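Long-range contacts in ribonuclease H (Uncultured organism, PDB 3U3G), which probably cleaves the RNA strand of RNA/DNA hybrids, as a type 1 ribonuclease H: residues A[17-22]-A[38-43]; A[56-61]-A[108-113]. All coordinates share one frame; numbering follows the deposited sequence.

Contact 1 (A[17-22]-A[38-43])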
loop_
_atom_site.group_PDB
_atom_site.type_symbol
_atom_site.label_atom_id
_atom_site.label_comp_id
_atom_site.label_asym_id
_atom_site.label_seq_id
_atom_site.Cartn_x
_atom_site.Cartn_y
_atom_site.Cartn_z
ATOM N N GLY A 17 -18.199 1.361 2.774
ATOM C CA GLY A 17 -18.553 2.682 2.275
ATOM C C GLY A 17 -17.544 3.138 1.238
ATOM O O GLY A 17 -16.570 2.427 0.968
ATOM N N PRO A 18 -17.774 4.318 0.646
ATOM C CA PRO A 18 -16.856 4.910 -0.332
ATOM C C PRO A 18 -15.402 4.857 0.149
ATOM O O PRO A 18 -15.086 5.290 1.254
ATOM C CB PRO A 18 -17.349 6.358 -0.439
ATOM C CG PRO A 18 -18.819 6.264 -0.091
ATOM C CD PRO A 18 -18.846 5.260 1.023
ATOM N N ALA A 19 -14.527 4.276 -0.670
ATOM C CA ALA A 19 -13.174 3.947 -0.225
ATOM C C ALA A 19 -12.116 4.446 -1.195
ATOM O O ALA A 19 -12.379 4.634 -2.386
ATOM C CB ALA A 19 -13.032 2.453 0.009
ATOM N N GLY A 20 -10.905 4.602 -0.679
ATOM C CA GLY A 20 -9.814 5.165 -1.448
ATOM C C GLY A 20 -8.503 4.515 -1.080
ATOM O O GLY A 20 -8.351 3.956 0.008
ATOM N N ILE A 21 -7.520 4.675 -1.965
ATOM C CA ILE A 21 -6.157 4.213 -1.697
ATOM C C ILE A 21 -5.170 5.332 -1.974
ATOM O O ILE A 21 -5.448 6.233 -2.783
ATOM C CB ILE A 21 -5.800 2.958 -2.517
ATOM C CG1 ILE A 21 -5.891 3.243 -4.022
ATOM C CG2 ILE A 21 -6.699 1.787 -2.086
ATOM C CD1 ILE A 21 -5.483 2.089 -4.878
ATOM N N GLY A 22 -4.030 5.275 -1.291
ATOM C CA GLY A 22 -2.950 6.246 -1.473
ATOM C C GLY A 22 -1.615 5.538 -1.440
ATOM O O GLY A 22 -1.396 4.642 -0.627
ATOM N N ALA A 38 -6.574 7.016 -5.614
ATOM C CA ALA A 38 -7.649 6.411 -6.397
ATOM C C ALA A 38 -8.877 6.095 -5.553
ATOM O O ALA A 38 -8.755 5.591 -4.442
ATOM C CB ALA A 38 -7.156 5.163 -7.116
ATOM N N TYR A 39 -10.056 6.327 -6.122
ATOM C CA TYR A 39 -11.303 5.817 -5.566
ATOM C C TYR A 39 -11.491 4.376 -6.005
ATOM O O TYR A 39 -11.256 4.036 -7.176
ATOM C CB TYR A 39 -12.454 6.672 -6.095
ATOM C CG TYR A 39 -13.815 6.223 -5.649
ATOM C CD1 TYR A 39 -14.189 6.316 -4.318
ATOM C CD2 TYR A 39 -14.752 5.756 -6.571
ATOM C CE1 TYR A 39 -15.438 5.882 -3.898
ATOM C CE2 TYR A 39 -16.008 5.329 -6.162
ATOM C CZ TYR A 39 -16.339 5.402 -4.824
ATOM O OH TYR A 39 -17.569 4.926 -4.410
ATOM N N ILE A 40 -11.885 3.514 -5.075
ATOM C CA ILE A 40 -11.949 2.097 -5.364
ATOM C C ILE A 40 -13.348 1.522 -5.172
ATOM O O ILE A 40 -13.518 0.309 -5.159
ATOM C CB ILE A 40 -10.930 1.286 -4.553
ATOM C CG1 ILE A 40 -11.228 1.369 -3.052
ATOM C CG2 ILE A 40 -9.516 1.776 -4.819
ATOM C CD1 ILE A 40 -10.506 0.303 -2.253
ATOM N N GLY A 41 -14.356 2.386 -5.208
ATOM C CA GLY A 41 -15.727 1.943 -4.934
ATOM C C GLY A 41 -15.942 1.719 -3.452
ATOM O O GLY A 41 -15.219 2.267 -2.617
ATOM N N GLU A 42 -17.011 1.012 -3.110
ATOM C CA GLU A 42 -17.379 0.852 -1.704
ATOM C C GLU A 42 -16.819 -0.438 -1.144
ATOM O O GLU A 42 -16.980 -1.512 -1.736
ATOM C CB GLU A 42 -18.898 0.883 -1.537
ATOM C CG GLU A 42 -19.521 2.167 -2.047
ATOM C CD GLU A 42 -20.842 2.487 -1.383
ATOM O OE1 GLU A 42 -21.172 1.845 -0.366
ATOM O OE2 GLU A 42 -21.498 3.448 -1.825
ATOM N N THR A 43 -16.027 -0.308 -0.088
ATOM C CA THR A 43 -15.462 -1.467 0.578
ATOM C C THR A 43 -15.247 -1.199 2.065
ATOM O O THR A 43 -15.659 -0.164 2.586
ATOM C CB THR A 43 -14.126 -1.892 -0.054
ATOM O OG1 THR A 43 -13.812 -3.225 0.378
ATOM C CG2 THR A 43 -13.017 -0.934 0.368
#
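Gly17 opens the pairing of 17-22 with 38-43 through a two-way exchange with Thr43: its N donates to Thr43 O at 3.0 Å, an almost straight bond (163° at the hydrogen), and its O accepts from Thr43 N. Both donors sit above the carbonyl plane. Pro18 and Glu42 then form a non-hydrogen-bonded antiparallel pair, their side chains side by side. Pro18 CB also meets the in-plane edge of the Tyr39 ring, 4.0 Å from CE1; the ring reaches along the strand because CG is anti to the backbone N (chi1 177°), and one of its faces covers the backbone N of Gly41. At Ala19 the register slips. Its O takes the N-H of Ile40 at 3.0 Å, while its N gives a bent bond to Gly41 O. The flanking pairs Pro18-Glu42 and Gly20-Tyr39 leave Ala19 opposite both Ile40 and Gly41: a beta bulge, with positive phi (76°) at Gly41. Packing is tightest here, with Ala19 CB only 3.4 Å from Thr43 CG2. Regular pairing resumes at Gly20, opposite Tyr39, and Gly20 CA lies 3.2 Å from Ala38 O in a CA-H...O contact. Ile21 continues it: its N bonds to Ala38 O at 2.9 Å, nearly along the C=O axis, and its O receives Ala38 N. Its CG2 meets Ile40 CG2 at 3.9 Å, the two side chains crossing at about a right angle on the face covered by helix 45-60, whereas Pro18 and Tyr39 face helix 125-139. This is the bulged antiparallel hairpin at the edge of the RNase H-fold sheet.

Contact 2 (A[56-61]-A[108-113])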
loop_
_atom_site.group_PDB
_atom_site.type_symbol
_atom_site.label_atom_id
_atom_site.label_comp_id
_atom_site.label_asym_id
_atom_site.label_seq_id
_atom_site.Cartn_x
_atom_site.Cartn_y
_atom_site.Cartn_z
ATOM N N ALA A 56 0.250 -0.449 -5.080
ATOM C CA ALA A 56 1.686 -0.147 -5.028
ATOM C C ALA A 56 2.529 -1.162 -5.790
ATOM O O ALA A 56 3.461 -0.794 -6.510
ATOM C CB ALA A 56 2.170 -0.018 -3.586
ATOM N N LEU A 57 2.189 -2.446 -5.649
ATOM C CA LEU A 57 2.887 -3.495 -6.396
ATOM C C LEU A 57 2.701 -3.391 -7.913
ATOM O O LEU A 57 3.639 -3.679 -8.667
ATOM C CB LEU A 57 2.466 -4.877 -5.889
ATOM C CG LEU A 57 2.928 -5.126 -4.453
ATOM C CD1 LEU A 57 2.207 -6.361 -3.919
ATOM C CD2 LEU A 57 4.446 -5.357 -4.389
ATOM N N GLU A 58 1.540 -2.901 -8.345
ATOM C CA GLU A 58 1.298 -2.604 -9.750
ATOM C C GLU A 58 2.128 -1.409 -10.215
ATOM O O GLU A 58 2.770 -1.454 -11.275
ATOM C CB GLU A 58 -0.197 -2.361 -9.961
ATOM C CG GLU A 58 -0.598 -1.731 -11.282
ATOM C CD GLU A 58 -0.852 -2.745 -12.373
ATOM O OE1 GLU A 58 -0.366 -3.898 -12.232
ATOM O OE2 GLU A 58 -1.331 -2.317 -13.458
ATOM N N ASP A 59 2.118 -0.342 -9.422
ATOM C CA ASP A 59 2.898 0.854 -9.743
ATOM C C ASP A 59 4.349 0.465 -9.961
ATOM O O ASP A 59 5.009 0.974 -10.862
ATOM C CB ASP A 59 2.828 1.843 -8.578
ATOM C CG ASP A 59 1.451 2.483 -8.422
ATOM O OD1 ASP A 59 0.709 2.614 -9.419
ATOM O OD2 ASP A 59 1.214 3.049 -7.338
ATOM N N LEU A 60 4.856 -0.415 -9.102
ATOM C CA LEU A 60 6.255 -0.813 -9.208
ATOM C C LEU A 60 6.638 -1.301 -10.605
ATOM O O LEU A 60 7.795 -1.162 -11.022
ATOM C CB LEU A 60 6.592 -1.882 -8.164
ATOM C CG LEU A 60 6.802 -1.352 -6.751
ATOM C CD1 LEU A 60 7.097 -2.505 -5.798
ATOM C CD2 LEU A 60 7.954 -0.344 -6.764
ATOM N N GLN A 61 5.730 -1.997 -11.294
ATOM C CA GLN A 61 6.051 -2.505 -12.621
ATOM C C GLN A 61 6.457 -1.408 -13.592
ATOM O O GLN A 61 7.174 -1.651 -14.557
ATOM C CB GLN A 61 4.889 -3.291 -13.206
ATOM C CG GLN A 61 4.431 -4.448 -12.338
ATOM C CD GLN A 61 4.197 -5.711 -13.143
ATOM O OE1 GLN A 61 5.120 -6.485 -13.387
ATOM N NE2 GLN A 61 2.990 -5.853 -13.673
ATOM N N MET A 108 6.441 -12.062 -4.089
ATOM C CA MET A 108 7.456 -13.064 -4.410
ATOM C C MET A 108 7.889 -13.035 -5.873
ATOM O O MET A 108 9.060 -13.228 -6.191
ATOM C CB MET A 108 6.985 -14.466 -4.015
ATOM C CG MET A 108 7.988 -15.559 -4.321
ATOM S SD MET A 108 9.326 -15.651 -3.110
ATOM C CE MET A 108 8.469 -16.377 -1.710
ATOM N N GLU A 109 6.963 -12.828 -6.766
ATOM C CA GLU A 109 7.240 -12.844 -8.181
ATOM C C GLU A 109 7.952 -11.585 -8.623
ATOM O O GLU A 109 8.845 -11.678 -9.372
ATOM C CB GLU A 109 5.926 -13.026 -8.947
ATOM C CG GLU A 109 5.995 -12.712 -10.438
ATOM C CD GLU A 109 4.744 -13.055 -11.133
ATOM O OE1 GLU A 109 3.861 -12.208 -11.220
ATOM O OE2 GLU A 109 4.648 -14.226 -11.480
ATOM N N ARG A 110 7.492 -10.420 -8.202
ATOM C CA ARG A 110 8.002 -9.138 -8.722
ATOM C C ARG A 110 9.155 -8.566 -7.900
ATOM O O ARG A 110 9.977 -7.878 -8.411
ATOM C CB ARG A 110 6.901 -8.073 -8.740
ATOM C CG ARG A 110 5.801 -8.320 -9.707
ATOM C CD ARG A 110 4.831 -7.120 -9.819
ATOM N NE ARG A 110 3.685 -7.651 -10.425
ATOM C CZ ARG A 110 2.476 -7.175 -10.317
ATOM N NH1 ARG A 110 2.242 -6.070 -9.662
ATOM N NH2 ARG A 110 1.474 -7.843 -10.833
ATOM N N VAL A 111 9.090 -8.766 -6.589
ATOM C CA VAL A 111 9.991 -8.067 -5.658
ATOM C C VAL A 111 10.284 -8.920 -4.423
ATOM O O VAL A 111 9.905 -8.581 -3.376
ATOM C CB VAL A 111 9.483 -6.657 -5.218
ATOM C CG1 VAL A 111 9.789 -5.637 -6.137
ATOM C CG2 VAL A 111 8.045 -6.659 -5.029
ATOM N N PRO A 112 10.953 -10.049 -4.596
ATOM C CA PRO A 112 11.027 -11.008 -3.495
ATOM C C PRO A 112 11.855 -10.512 -2.304
ATOM O O PRO A 112 11.705 -11.032 -1.191
ATOM C CB PRO A 112 11.703 -12.231 -4.139
ATOM C CG PRO A 112 12.350 -11.704 -5.377
ATOM C CD PRO A 112 11.423 -10.631 -5.861
ATOM N N ASN A 113 12.598 -9.429 -2.489
ATOM C CA ASN A 113 13.334 -8.861 -1.364
ATOM C C ASN A 113 12.686 -7.630 -0.751
ATOM O O ASN A 113 13.273 -6.988 0.113
ATOM C CB ASN A 113 14.772 -8.563 -1.765
ATOM C CG ASN A 113 15.505 -9.800 -2.230
ATOM O OD1 ASN A 113 15.424 -10.859 -1.597
ATOM N ND2 ASN A 113 16.086 -9.719 -3.422
HETATM O O HOH W 1 -0.972 -6.384 -11.640
#
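Arg110, on the last turn of helix 94-110, buries more surface than any other residue where 108-113 meets 56-61. Its CG is anti to the carbonyl carbon (chi1 -67°) and the chain runs extended to NE, which carries the guanidinium across to helix 45-60. There NH1 gives a weak hydrogen bond to Leu57 O at 2.9 Å, bent to 143° at the hydrogen, with that oxygen at the edge of the guanidinium, near its plane. Leu57 O lies near the carbonyl end of its helix, which would probably favour the positive charge. Gln61, bent at chi2, lays its amide over one guanidinium face: the planes are 9° apart and Gln61 CD is 3.4 Å from Arg110 NE, a stack offset toward the rim. Next to Arg110 in the chain, Val111, the first residue to leave helical geometry, splits its branches between two leucines. Val111 CG2 meets Leu57 CD2 at 3.9 Å, while Val111 CG1 is 4.1 Å from Leu60 CD1. In the RNase H fold, helix 45-60 packs on the central sheet, and Leu60 accordingly also touches Ile4 and Ile6 of strand 3-12. This apolar part is buried; the Gln61-Arg110 stack is tight too, although Gln61 is exposed. Glu58 is the loose partner on the solvent side: its OE1 lies 4.3 Å from Arg110 NH1, too far for a salt bridge, and off the guanidinium plane, so that no N-H is aimed at it. A water joins the charges instead, donating to Glu58 OE1 at 2.6 Å and accepting from Arg110 NH2 at 3.0 Å.

Contacts 1 and 2 follow one another along the chain, the first closing just before helix 45-60 begins and the second opening on that helix's last turns. Their centres are 22 Å apart on opposite sides of the chain's centre, and their nearest atoms, about 6 Å apart, do not touch. The helix joins them: Ala48, Ala52 and Arg55 pack against the hairpin of contact 1, and the same Arg55 forms a salt bridge through NE with Asp59 OD1, within 56-61. Asp59 OD2 in turn bonds Ser36 OG on strand 32-41. Contact 1 thus joins strand to strand, and contact 2 the end of one helix to the end of another and the first residue beyond it, within a single RNase H-like domain.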